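Kallistatin (Homo sapiens, PDB 6F4V) inhibits tissue kallikrein as a secreted serpin, trapping the protease in a stable equimolar complex as its own reactive site is cleaved. Local coordinates at residues S35-Y40 / A334-A338; W173-S179 / D323-A327; P216-L220 / F231-N236. All blocks are in the same frame, centred on the assembly; numbering follows the deposited sequence.

Contact 1 (S35-Y40 / A334-A338)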
ATOM      1  N   SER A  35      -4.160  -2.104   0.564  1.00 21.34           N
ATOM      2  CA  SER A  35      -4.758  -2.109   1.891  1.00 20.97           C
ATOM      3  C   SER A  35      -5.821  -1.021   2.027  1.00 21.03           C
ATOM      4  O   SER A  35      -6.936  -1.285   2.519  1.00 20.32           O
ATOM      5  CB  SER A  35      -3.698  -1.899   2.958  1.00 20.98           C
ATOM      6  OG  SER A  35      -4.291  -1.679   4.223  1.00 21.39           O
ATOM      7  N   ILE A  36      -5.496   0.174   1.562  1.00 19.44           N
ATOM      8  CA  ILE A  36      -6.480   1.248   1.629  1.00 20.79           C
ATOM      9  C   ILE A  36      -7.722   0.925   0.800  1.00 20.38           C
ATOM     10  O   ILE A  36      -8.854   1.072   1.308  1.00 21.09           O
ATOM     11  CB  ILE A  36      -5.890   2.632   1.248  1.00 20.56           C
ATOM     12  CG1 ILE A  36      -4.715   3.007   2.179  1.00 21.06           C
ATOM     13  CG2 ILE A  36      -6.985   3.676   1.273  1.00 21.23           C
ATOM     14  CD1 ILE A  36      -3.942   4.237   1.713  1.00 21.57           C
ATOM     15  N   SER A  37      -7.521   0.522  -0.455  1.00 20.08           N
ATOM     16  CA  SER A  37      -8.633   0.174  -1.367  1.00 20.71           C
ATOM     17  C   SER A  37      -9.544  -0.910  -0.778  1.00 21.57           C
ATOM     18  O   SER A  37     -10.786  -0.773  -0.757  1.00 21.63           O
ATOM     19  CB  SER A  37      -8.088  -0.259  -2.731  1.00 20.42           C
ATOM     20  OG  SER A  37      -7.485   0.835  -3.375  1.00 19.67           O
ATOM     21  N   ALA A  38      -8.946  -2.005  -0.315  1.00 20.99           N
ATOM     22  CA  ALA A  38      -9.713  -3.094   0.274  1.00 21.67           C
ATOM     23  C   ALA A  38     -10.455  -2.710   1.556  1.00 22.01           C
ATOM     24  O   ALA A  38     -11.580  -3.168   1.761  1.00 23.11           O
ATOM     25  CB  ALA A  38      -8.830  -4.313   0.538  1.00 21.27           C
ATOM     26  N   ALA A  39      -9.840  -1.888   2.396  1.00 22.00           N
ATOM     27  CA  ALA A  39     -10.520  -1.373   3.609  1.00 22.58           C
ATOM     28  C   ALA A  39     -11.774  -0.572   3.257  1.00 22.25           C
ATOM     29  O   ALA A  39     -12.866  -0.777   3.813  1.00 22.10           O
ATOM     30  CB  ALA A  39      -9.565  -0.543   4.454  1.00 22.11           C
ATOM     31  N   TYR A  40     -11.604   0.349   2.336  1.00 22.19           N
ATOM     32  CA  TYR A  40     -12.704   1.238   1.954  1.00 22.74           C
ATOM     33  C   TYR A  40     -13.776   0.541   1.121  1.00 22.84           C
ATOM     34  O   TYR A  40     -14.964   0.807   1.297  1.00 22.65           O
ATOM     35  CB  TYR A  40     -12.150   2.508   1.318  1.00 22.27           C
ATOM     36  CG  TYR A  40     -11.645   3.481   2.366  1.00 22.58           C
ATOM     37  CD1 TYR A  40     -10.507   3.218   3.135  1.00 22.52           C
ATOM     38  CD2 TYR A  40     -12.333   4.652   2.635  1.00 24.13           C
ATOM     39  CE1 TYR A  40     -10.064   4.101   4.107  1.00 23.45           C
ATOM     40  CE2 TYR A  40     -11.880   5.547   3.582  1.00 24.57           C
ATOM     41  CZ  TYR A  40     -10.770   5.274   4.327  1.00 24.24           C
ATOM     42  OH  TYR A  40     -10.395   6.182   5.279  1.00 25.01           O
ATOM     43  N   ALA A 334      -1.181  -1.477   7.320  1.00 21.81           N
ATOM     44  CA  ALA A 334      -2.520  -1.661   7.809  1.00 21.81           C
ATOM     45  C   ALA A 334      -3.319  -0.377   7.730  1.00 22.20           C
ATOM     46  O   ALA A 334      -2.754   0.706   7.710  1.00 22.05           O
ATOM     47  CB  ALA A 334      -2.463  -2.173   9.237  1.00 22.38           C
ATOM     48  N   THR A 335      -4.639  -0.531   7.695  1.00 22.38           N
ATOM     49  CA  THR A 335      -5.577   0.588   7.587  1.00 22.69           C
ATOM     50  C   THR A 335      -6.670   0.376   8.602  1.00 23.52           C
ATOM     51  O   THR A 335      -7.182  -0.733   8.729  1.00 24.27           O
ATOM     52  CB  THR A 335      -6.226   0.604   6.176  1.00 22.55           C
ATOM     53  OG1 THR A 335      -5.207   0.697   5.188  1.00 21.37           O
ATOM     54  CG2 THR A 335      -7.202   1.762   6.014  1.00 22.19           C
ATOM     55  N   SER A 336      -7.012   1.435   9.332  1.00 24.09           N
ATOM     56  CA  SER A 336      -8.156   1.432  10.229  1.00 24.74           C
ATOM     57  C   SER A 336      -9.224   2.420   9.749  1.00 24.83           C
ATOM     58  O   SER A 336      -8.913   3.416   9.074  1.00 25.09           O
ATOM     59  CB  SER A 336      -7.726   1.803  11.643  1.00 25.29           C
ATOM     60  OG  SER A 336      -7.377   3.161  11.733  1.00 25.53           O
ATOM     61  N   PHE A 337     -10.464   2.150  10.135  1.00 25.00           N
ATOM     62  CA  PHE A 337     -11.564   3.090   9.928  1.00 25.52           C
ATOM     63  C   PHE A 337     -12.543   2.970  11.086  1.00 26.92           C
ATOM     64  O   PHE A 337     -13.150   1.922  11.250  1.00 25.89           O
ATOM     65  CB  PHE A 337     -12.290   2.819   8.619  1.00 26.25           C
ATOM     66  CG  PHE A 337     -13.183   3.940   8.195  1.00 27.94           C
ATOM     67  CD1 PHE A 337     -14.461   4.101   8.717  1.00 29.79           C
ATOM     68  CD2 PHE A 337     -12.721   4.875   7.316  1.00 28.72           C
ATOM     69  CE1 PHE A 337     -15.242   5.188   8.306  1.00 30.55           C
ATOM     70  CE2 PHE A 337     -13.501   5.936   6.913  1.00 30.13           C
ATOM     71  CZ  PHE A 337     -14.750   6.099   7.413  1.00 29.91           C
ATOM     72  N   ALA A 338     -12.710   4.055  11.844  1.00 27.98           N
ATOM     73  CA  ALA A 338     -13.555   4.081  13.021  1.00 28.60           C
ATOM     74  C   ALA A 338     -14.865   4.794  12.693  1.00 29.60           C
ATOM     75  O   ALA A 338     -14.889   5.778  11.932  1.00 28.16           O
ATOM     76  CB  ALA A 338     -12.826   4.763  14.169  1.00 29.33           C
TER
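Thr335 meets the helix with both branches of its side chain. Thr335 OG1 lies 2.7 Å from Ser35 OG, hydroxyl to hydroxyl. Its methyl group, Thr335 CG2, rests on Ala39 CB at 3.7 Å and also approaches the edge of the Tyr40 ring, close to its plane. One turn of helix thus receives a polar and an apolar branch side by side. Two residues on, Phe337 has CG anti to its backbone N (chi1 -165°), which brings the ring up against Tyr40. The two form an offset edge-to-face pair, the edge of Phe337 directed at the face of Tyr40 with the planes at 87°. The phenol oxygen sits in the plane of the Phe337 ring, with Tyr40 OH 3.4 Å from Phe337 CD2.

Around this shell, Ser35 OG is hydrogen-bonded to Asn165 of the adjacent strand 159-172, and Thr335 OG1 to His318 of strand 312-324. Ser316 on the latter strand binds Tyr40 OH and also the carbonyl of Ser336, fixing the phenol against the sheet. All touching residues are buried, and the polar ends are satisfied largely by Asn165, His318 and Ser316 of the flanking strands. Helix 33-44 lies beneath the middle of the large sheet, where strand 328-340 is inserted between its two neighbours: this is the serpin shutter region with the reactive-centre loop incorporated as the fourth strand of sheet A, as in cleaved, relaxed serpins.

Contact 2 (W173-S179 / D323-A327)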
ATOM      1  N   TRP A 173      14.599 -12.207  -3.051  1.00 25.47           N
ATOM      2  CA  TRP A 173      15.045 -11.829  -4.396  1.00 26.18           C
ATOM      3  C   TRP A 173      15.284 -13.074  -5.244  1.00 27.88           C
ATOM      4  O   TRP A 173      15.863 -14.034  -4.742  1.00 28.10           O
ATOM      5  CB  TRP A 173      16.385 -11.089  -4.347  1.00 26.10           C
ATOM      6  CG  TRP A 173      16.424  -9.844  -3.581  1.00 26.08           C
ATOM      7  CD1 TRP A 173      17.238  -9.556  -2.554  1.00 26.16           C
ATOM      8  CD2 TRP A 173      15.629  -8.677  -3.812  1.00 25.93           C
ATOM      9  NE1 TRP A 173      17.027  -8.272  -2.121  1.00 27.19           N
ATOM     10  CE2 TRP A 173      16.020  -7.717  -2.864  1.00 25.81           C
ATOM     11  CE3 TRP A 173      14.633  -8.344  -4.748  1.00 25.49           C
ATOM     12  CZ2 TRP A 173      15.438  -6.430  -2.812  1.00 26.31           C
ATOM     13  CZ3 TRP A 173      14.060  -7.063  -4.690  1.00 24.68           C
ATOM     14  CH2 TRP A 173      14.459  -6.143  -3.729  1.00 24.59           C
ATOM     15  N   GLU A 174      14.901 -13.074  -6.523  1.00 29.36           N
ATOM     16  CA  GLU A 174      15.459 -14.088  -7.429  1.00 31.91           C
ATOM     17  C   GLU A 174      16.991 -13.960  -7.513  1.00 31.30           C
ATOM     18  O   GLU A 174      17.681 -14.970  -7.638  1.00 30.53           O
ATOM     19  CB  GLU A 174      14.898 -13.991  -8.849  1.00 34.95           C
ATOM     20  CG  GLU A 174      13.478 -14.506  -8.974  1.00 39.74           C
ATOM     21  CD  GLU A 174      13.361 -16.017  -9.050  1.00 44.47           C
ATOM     22  OE1 GLU A 174      12.240 -16.506  -9.322  1.00 49.63           O
ATOM     23  OE2 GLU A 174      14.367 -16.722  -8.827  1.00 48.79           O
ATOM     24  N   LYS A 175      17.489 -12.721  -7.468  1.00 29.64           N
ATOM     25  CA  LYS A 175      18.919 -12.418  -7.620  1.00 31.68           C
ATOM     26  C   LYS A 175      19.430 -11.648  -6.374  1.00 30.92           C
ATOM     27  O   LYS A 175      19.518 -10.406  -6.377  1.00 30.69           O
ATOM     28  CB  LYS A 175      19.130 -11.601  -8.892  1.00 32.76           C
ATOM     29  CG  LYS A 175      18.819 -12.349 -10.191  1.00 34.41           C
ATOM     30  CD  LYS A 175      18.540 -11.383 -11.331  1.00 36.00           C
ATOM     31  CE  LYS A 175      17.938 -12.087 -12.547  1.00 37.09           C
ATOM     32  NZ  LYS A 175      19.009 -12.696 -13.358  1.00 37.07           N
ATOM     33  N   PRO A 176      19.727 -12.384  -5.305  1.00 30.85           N
ATOM     34  CA  PRO A 176      20.120 -11.728  -4.069  1.00 31.60           C
ATOM     35  C   PRO A 176      21.535 -11.173  -4.080  1.00 31.66           C
ATOM     36  O   PRO A 176      22.335 -11.474  -4.992  1.00 32.13           O
ATOM     37  CB  PRO A 176      20.013 -12.843  -3.023  1.00 32.16           C
ATOM     38  CG  PRO A 176      20.238 -14.112  -3.775  1.00 33.23           C
ATOM     39  CD  PRO A 176      19.700 -13.858  -5.170  1.00 31.38           C
ATOM     40  N   PHE A 177      21.814 -10.362  -3.066  1.00 30.75           N
ATOM     41  CA  PHE A 177      23.104  -9.735  -2.867  1.00 31.32           C
ATOM     42  C   PHE A 177      23.888 -10.587  -1.855  1.00 32.32           C
ATOM     43  O   PHE A 177      23.297 -11.313  -1.043  1.00 31.61           O
ATOM     44  CB  PHE A 177      22.951  -8.321  -2.306  1.00 31.29           C
ATOM     45  CG  PHE A 177      22.145  -7.393  -3.177  1.00 31.55           C
ATOM     46  CD1 PHE A 177      20.745  -7.435  -3.173  1.00 31.06           C
ATOM     47  CD2 PHE A 177      22.774  -6.452  -3.980  1.00 31.14           C
ATOM     48  CE1 PHE A 177      20.010  -6.574  -3.977  1.00 30.34           C
ATOM     49  CE2 PHE A 177      22.038  -5.597  -4.782  1.00 31.32           C
ATOM     50  CZ  PHE A 177      20.658  -5.654  -4.774  1.00 30.58           C
ATOM     51  N   ILE A 178      25.209 -10.494  -1.930  1.00 34.15           N
ATOM     52  CA  ILE A 178      26.118 -11.192  -0.992  1.00 35.62           C
ATOM     53  C   ILE A 178      26.444 -10.174   0.088  1.00 33.77           C
ATOM     54  O   ILE A 178      27.005  -9.107  -0.183  1.00 31.34           O
ATOM     55  CB  ILE A 178      27.356 -11.749  -1.752  1.00 38.60           C
ATOM     56  CG1 ILE A 178      26.919 -12.834  -2.758  1.00 40.04           C
ATOM     57  CG2 ILE A 178      28.390 -12.354  -0.803  1.00 39.80           C
ATOM     58  CD1 ILE A 178      27.829 -12.964  -3.967  1.00 41.97           C
ATOM     59  N   SER A 179      26.048 -10.472   1.317  1.00 35.24           N
ATOM     60  CA  SER A 179      26.101  -9.492   2.393  1.00 36.31           C
ATOM     61  C   SER A 179      27.520  -9.064   2.791  1.00 37.54           C
ATOM     62  O   SER A 179      27.704  -7.943   3.241  1.00 37.98           O
ATOM     63  CB  SER A 179      25.320  -9.976   3.611  1.00 37.48           C
ATOM     64  OG  SER A 179      26.001 -11.023   4.263  1.00 39.88           O
ATOM     65  N   ASP A 323      11.364  -2.757   4.349  1.00 25.48           N
ATOM     66  CA  ASP A 323      12.687  -3.230   4.775  0.54 25.76           C
ATOM     67  C   ASP A 323      13.318  -3.992   3.612  1.00 25.28           C
ATOM     68  O   ASP A 323      12.822  -5.058   3.213  1.00 24.71           O
ATOM     69  CB  ASP A 323      12.552  -4.139   6.020  0.54 26.88           C
ATOM     70  CG  ASP A 323      13.887  -4.494   6.646  0.54 28.42           C
ATOM     71  OD1 ASP A 323      14.926  -4.420   5.972  0.54 29.54           O
ATOM     72  OD2 ASP A 323      13.907  -4.890   7.826  0.54 30.61           O
ATOM     73  N   VAL A 324      14.411  -3.451   3.089  1.00 24.02           N
ATOM     74  CA  VAL A 324      15.135  -4.012   1.972  1.00 24.53           C
ATOM     75  C   VAL A 324      16.517  -4.428   2.459  1.00 25.30           C
ATOM     76  O   VAL A 324      17.259  -3.628   3.057  1.00 25.92           O
ATOM     77  CB  VAL A 324      15.231  -2.976   0.819  1.00 24.59           C
ATOM     78  CG1 VAL A 324      16.256  -3.383  -0.229  1.00 24.84           C
ATOM     79  CG2 VAL A 324      13.827  -2.769   0.196  1.00 24.12           C
ATOM     80  N   ASP A 325      16.866  -5.680   2.202  1.00 25.76           N
ATOM     81  CA  ASP A 325      18.215  -6.157   2.512  1.00 26.72           C
ATOM     82  C   ASP A 325      18.707  -7.126   1.428  1.00 26.90           C
ATOM     83  O   ASP A 325      18.139  -7.214   0.340  1.00 24.74           O
ATOM     84  CB  ASP A 325      18.245  -6.780   3.910  1.00 27.64           C
ATOM     85  CG  ASP A 325      17.456  -8.074   3.996  1.00 28.84           C
ATOM     86  OD1 ASP A 325      17.084  -8.705   2.966  1.00 27.52           O
ATOM     87  OD2 ASP A 325      17.172  -8.478   5.131  1.00 31.15           O
ATOM     88  N   GLU A 326      19.797  -7.837   1.729  1.00 26.82           N
ATOM     89  CA  GLU A 326      20.488  -8.614   0.734  1.00 26.69           C
ATOM     90  C   GLU A 326      19.704  -9.824   0.286  1.00 25.36           C
ATOM     91  O   GLU A 326      19.911 -10.283  -0.813  1.00 26.13           O
ATOM     92  CB  GLU A 326      21.865  -9.088   1.270  1.00 27.92           C
ATOM     93  CG  GLU A 326      22.838  -7.953   1.512  1.00 28.54           C
ATOM     94  CD  GLU A 326      22.797  -7.384   2.906  1.00 29.62           C
ATOM     95  OE1 GLU A 326      21.821  -7.612   3.634  1.00 30.01           O
ATOM     96  OE2 GLU A 326      23.771  -6.706   3.282  1.00 32.75           O
ATOM     97  N   ALA A 327      18.824 -10.339   1.126  1.00 24.87           N
ATOM     98  CA  ALA A 327      18.078 -11.549   0.840  1.00 25.47           C
ATOM     99  C   ALA A 327      16.701 -11.283   0.175  1.00 24.39           C
ATOM    100  O   ALA A 327      16.191 -12.121  -0.577  1.00 24.17           O
ATOM    101  CB  ALA A 327      17.846 -12.325   2.134  1.00 26.59           C
TER
HETATM  102  O   HOH W   1      17.293 -14.283  -1.685  1.00 42.53           O
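Three direct hydrogen bonds join Trp173 and Phe177 to the turn Asp325-Ala327, each accepted by a backbone carbonyl of that turn. Trp173 uses both of its N-H groups. Its backbone N, Trp173 N, reaches Ala327 O at 2.9 Å. Trp173 NE1, with the acceptor nearly in the indole plane, gives a bond of 2.9 Å to Asp325 O. Between them the amide of Phe177 donates to Glu326 O on a lone pair, in the carbonyl plane. A water bridges the edge of the contact, donating to Ala327 O and only weakly to Trp173 O. Within the turn, Asp325 OD1 accepts from Ala327 N, an Asx turn, and also from Gly328 N. The Glu326 carboxylate has its polar partner in Thr182, bonded to OE2.

The remaining contacts are van der Waals. Trp173 CZ2 touches Val324 CG1 at 4.1 Å, while Phe177 CE1 lies over a face of the indole, toward its rim. The chain of Glu326, bent at chi2 (91°), runs past Phe177 CB and lays its carboxylate against Ser179 CB. Replacing Trp173 by alanine would probably leave Asp325 O without its indole donor and open a gap beside Val324 and Phe177.

The indole also meets the ring of Tyr224, a residue of the sodium site, with the planes nearly parallel. In this breach region of the serpin fold, main-chain carbonyls supply the acceptors, so the turn leading into the inserted strand is held largely through its backbone.

Contact 3 (P216-L220 / F231-N236)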
ATOM      1  N   PRO A 216      13.760  11.678 -17.730  1.00 31.49           N
ATOM      2  CA  PRO A 216      15.048  11.707 -17.040  1.00 30.79           C
ATOM      3  C   PRO A 216      15.134  10.685 -15.893  1.00 29.41           C
ATOM      4  O   PRO A 216      15.205  11.053 -14.724  1.00 30.11           O
ATOM      5  CB  PRO A 216      15.139  13.180 -16.549  1.00 31.55           C
ATOM      6  CG  PRO A 216      13.714  13.546 -16.297  1.00 31.95           C
ATOM      7  CD  PRO A 216      12.933  12.851 -17.390  1.00 32.31           C
ATOM      8  N   CYS A 217      15.172   9.396 -16.232  1.00 27.92           N
ATOM      9  CA  CYS A 217      15.258   8.352 -15.223  1.00 27.22           C
ATOM     10  C   CYS A 217      15.717   7.049 -15.820  1.00 26.34           C
ATOM     11  O   CYS A 217      15.703   6.870 -17.040  1.00 25.68           O
ATOM     12  CB  CYS A 217      13.894   8.147 -14.516  1.00 26.82           C
ATOM     13  SG  CYS A 217      12.594   7.398 -15.521  1.00 28.04           S
ATOM     14  N   SER A 218      16.191   6.168 -14.935  1.00 25.57           N
ATOM     15  CA  SER A 218      16.357   4.761 -15.229  1.00 25.93           C
ATOM     16  C   SER A 218      15.362   3.940 -14.415  1.00 24.59           C
ATOM     17  O   SER A 218      14.887   4.380 -13.385  1.00 24.29           O
ATOM     18  CB  SER A 218      17.788   4.327 -14.910  1.00 27.24           C
ATOM     19  OG  SER A 218      18.737   5.044 -15.693  1.00 28.70           O
ATOM     20  N   VAL A 219      15.065   2.741 -14.877  1.00 23.98           N
ATOM     21  CA  VAL A 219      14.106   1.861 -14.225  1.00 23.80           C
ATOM     22  C   VAL A 219      14.711   0.464 -14.170  1.00 24.03           C
ATOM     23  O   VAL A 219      15.181  -0.054 -15.180  1.00 25.29           O
ATOM     24  CB  VAL A 219      12.768   1.833 -15.004  1.00 23.88           C
ATOM     25  CG1 VAL A 219      11.738   0.919 -14.338  1.00 23.93           C
ATOM     26  CG2 VAL A 219      12.204   3.251 -15.164  1.00 24.14           C
ATOM     27  N   LEU A 220      14.708  -0.114 -12.977  1.00 23.17           N
ATOM     28  CA  LEU A 220      15.150  -1.483 -12.707  1.00 22.32           C
ATOM     29  C   LEU A 220      13.942  -2.251 -12.265  1.00 22.27           C
ATOM     30  O   LEU A 220      13.207  -1.772 -11.391  1.00 21.51           O
ATOM     31  CB  LEU A 220      16.174  -1.462 -11.559  1.00 22.43           C
ATOM     32  CG  LEU A 220      16.575  -2.818 -10.946  1.00 22.11           C
ATOM     33  CD1 LEU A 220      17.242  -3.727 -11.974  1.00 22.74           C
ATOM     34  CD2 LEU A 220      17.526  -2.582  -9.792  1.00 22.86           C
ATOM     35  N   PHE A 231       9.647  -2.456  -9.009  1.00 21.28           N
ATOM     36  CA  PHE A 231      10.295  -1.457  -9.812  1.00 21.39           C
ATOM     37  C   PHE A 231      10.966  -0.436  -8.903  1.00 22.14           C
ATOM     38  O   PHE A 231      10.307   0.175  -8.034  1.00 21.48           O
ATOM     39  CB  PHE A 231       9.278  -0.747 -10.707  1.00 22.40           C
ATOM     40  CG  PHE A 231       8.557  -1.654 -11.648  1.00 23.17           C
ATOM     41  CD1 PHE A 231       7.499  -2.420 -11.213  1.00 23.01           C
ATOM     42  CD2 PHE A 231       8.950  -1.739 -12.976  1.00 24.39           C
ATOM     43  CE1 PHE A 231       6.828  -3.266 -12.070  1.00 24.58           C
ATOM     44  CE2 PHE A 231       8.265  -2.571 -13.862  1.00 25.48           C
ATOM     45  CZ  PHE A 231       7.226  -3.354 -13.397  1.00 25.15           C
ATOM     46  N   PHE A 232      12.270  -0.245  -9.126  1.00 21.82           N
ATOM     47  CA  PHE A 232      13.031   0.810  -8.545  1.00 22.35           C
ATOM     48  C   PHE A 232      13.298   1.827  -9.666  1.00 22.66           C
ATOM     49  O   PHE A 232      13.984   1.521 -10.649  1.00 23.25           O
ATOM     50  CB  PHE A 232      14.354   0.299  -7.958  1.00 23.58           C
ATOM     51  CG  PHE A 232      14.207  -0.589  -6.735  1.00 23.81           C
ATOM     52  CD1 PHE A 232      13.730  -0.089  -5.540  1.00 24.76           C
ATOM     53  CD2 PHE A 232      14.561  -1.928  -6.779  1.00 25.09           C
ATOM     54  CE1 PHE A 232      13.645  -0.896  -4.407  1.00 24.43           C
ATOM     55  CE2 PHE A 232      14.465  -2.736  -5.665  1.00 24.46           C
ATOM     56  CZ  PHE A 232      13.991  -2.225  -4.487  1.00 24.41           C
ATOM     57  N   ILE A 233      12.738   3.022  -9.502  1.00 21.38           N
ATOM     58  CA  ILE A 233      12.790   4.076 -10.490  1.00 22.35           C
ATOM     59  C   ILE A 233      13.703   5.147  -9.954  1.00 22.65           C
ATOM     60  O   ILE A 233      13.506   5.670  -8.861  1.00 21.18           O
ATOM     61  CB  ILE A 233      11.403   4.631 -10.796  1.00 22.90           C
ATOM     62  CG1 ILE A 233      10.530   3.499 -11.337  1.00 22.27           C
ATOM     63  CG2 ILE A 233      11.494   5.756 -11.812  1.00 23.00           C
ATOM     64  CD1 ILE A 233       9.138   3.501 -10.771  1.00 23.77           C
ATOM     65  N   LEU A 234      14.741   5.419 -10.736  1.00 23.12           N
ATOM     66  CA  LEU A 234      15.833   6.288 -10.322  1.00 24.30           C
ATOM     67  C   LEU A 234      15.848   7.558 -11.170  1.00 25.08           C
ATOM     68  O   LEU A 234      16.417   7.545 -12.258  1.00 26.38           O
ATOM     69  CB  LEU A 234      17.142   5.532 -10.488  1.00 24.63           C
ATOM     70  CG  LEU A 234      18.398   6.247  -9.983  1.00 25.34           C
ATOM     71  CD1 LEU A 234      18.298   6.569  -8.501  1.00 25.86           C
ATOM     72  CD2 LEU A 234      19.616   5.391 -10.261  1.00 26.47           C
ATOM     73  N   PRO A 235      15.215   8.653 -10.687  1.00 25.48           N
ATOM     74  CA  PRO A 235      15.282   9.892 -11.446  1.00 26.27           C
ATOM     75  C   PRO A 235      16.722  10.399 -11.461  1.00 28.21           C
ATOM     76  O   PRO A 235      17.493  10.147 -10.515  1.00 27.63           O
ATOM     77  CB  PRO A 235      14.357  10.828 -10.672  1.00 26.14           C
ATOM     78  CG  PRO A 235      13.461   9.923  -9.876  1.00 25.78           C
ATOM     79  CD  PRO A 235      14.401   8.836  -9.475  1.00 25.00           C
ATOM     80  N   ASN A 236      17.097  11.062 -12.545  1.00 30.53           N
ATOM     81  CA  ASN A 236      18.393  11.746 -12.594  1.00 32.45           C
ATOM     82  C   ASN A 236      18.403  12.771 -11.450  1.00 34.26           C
ATOM     83  O   ASN A 236      17.342  13.200 -10.961  1.00 32.66           O
ATOM     84  CB  ASN A 236      18.594  12.445 -13.943  1.00 33.31           C
ATOM     85  CG  ASN A 236      18.605  11.491 -15.119  1.00 33.92           C
ATOM     86  OD1 ASN A 236      18.749  10.265 -14.976  1.00 35.08           O
ATOM     87  ND2 ASN A 236      18.465  12.052 -16.305  1.00 34.94           N
TER
HETATM   88  O   HOH W   2      18.795   7.731 -16.723  1.00 37.09           O
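Val219 places CG1 anti to its backbone N (chi1 -180°), where it touches Ile233 CG1 and, at the edge of its ring, Phe231 CD2, each 4.1 Å from Val219 CG1. Ile233 answers with CG1 beside its own backbone N (chi1 -60°), so that the two side chains lie alongside, pointing the same way. Its other branch, CG2, approaches Cys217 SG. On the reverse face of the sheet Leu220 CD2 packs against Phe232 CD2 at 4.3 Å.

The backbones form an antiparallel ladder. Ser218 with Leu234 and Leu220 with Phe232 are hydrogen-bonded pairs, each with two N-H...O bonds; the shortest runs from Leu234 N to Ser218 O at 2.8 Å. Pro235 falls in a non-hydrogen-bonded pair opposite Cys217, where its missing N-H costs the hairpin nothing. A last bond, Asn236 N to Pro216 O, is nearly straight (174°) although the donor stands above the carbonyl plane. The Asn236 amide covers Pro216, with Asn236 ND2 3.5 Å from Pro216 CB, and a water donates to its OD1 while also binding Ser218 OG, which is held by His211 as well.

Trp255 of helix 249-258 and Ile243 of helix 240-244 cover the side of Val219, Ile233 and Cys217. Residues 231-233 pair in turn with a strand of another chain, probably the C-terminal fragment generated by reactive-site cleavage, which stays bound. Regular main-chain bonding with mainly apolar residues on both faces suits a strand pair buried within sheet B, while Ser218, other polar groups and water gather toward the Asn236 end.

Overall arrangement
From the N terminus, helix 33-44 supplies the first half of contact 1, whose loop closes only when strand 328-340 arrives, spanning nearly the whole chain. Inside it, residues 173-179, just past strand 159-172, pair with 323-327 to close contact 2. Contact 3 is a short hairpin loop nested within that one, so the three are concentric and none cross. Contacts 1 and 2 secure the large sheet at its middle and at one end, their centres about 30 Å apart, through successive strands 312-324 and 328-340. Contact 3 belongs to the second sheet, which meets contact 2 directly where Trp173 CH2 packs on Phe232 CE2 at 3.9 Å.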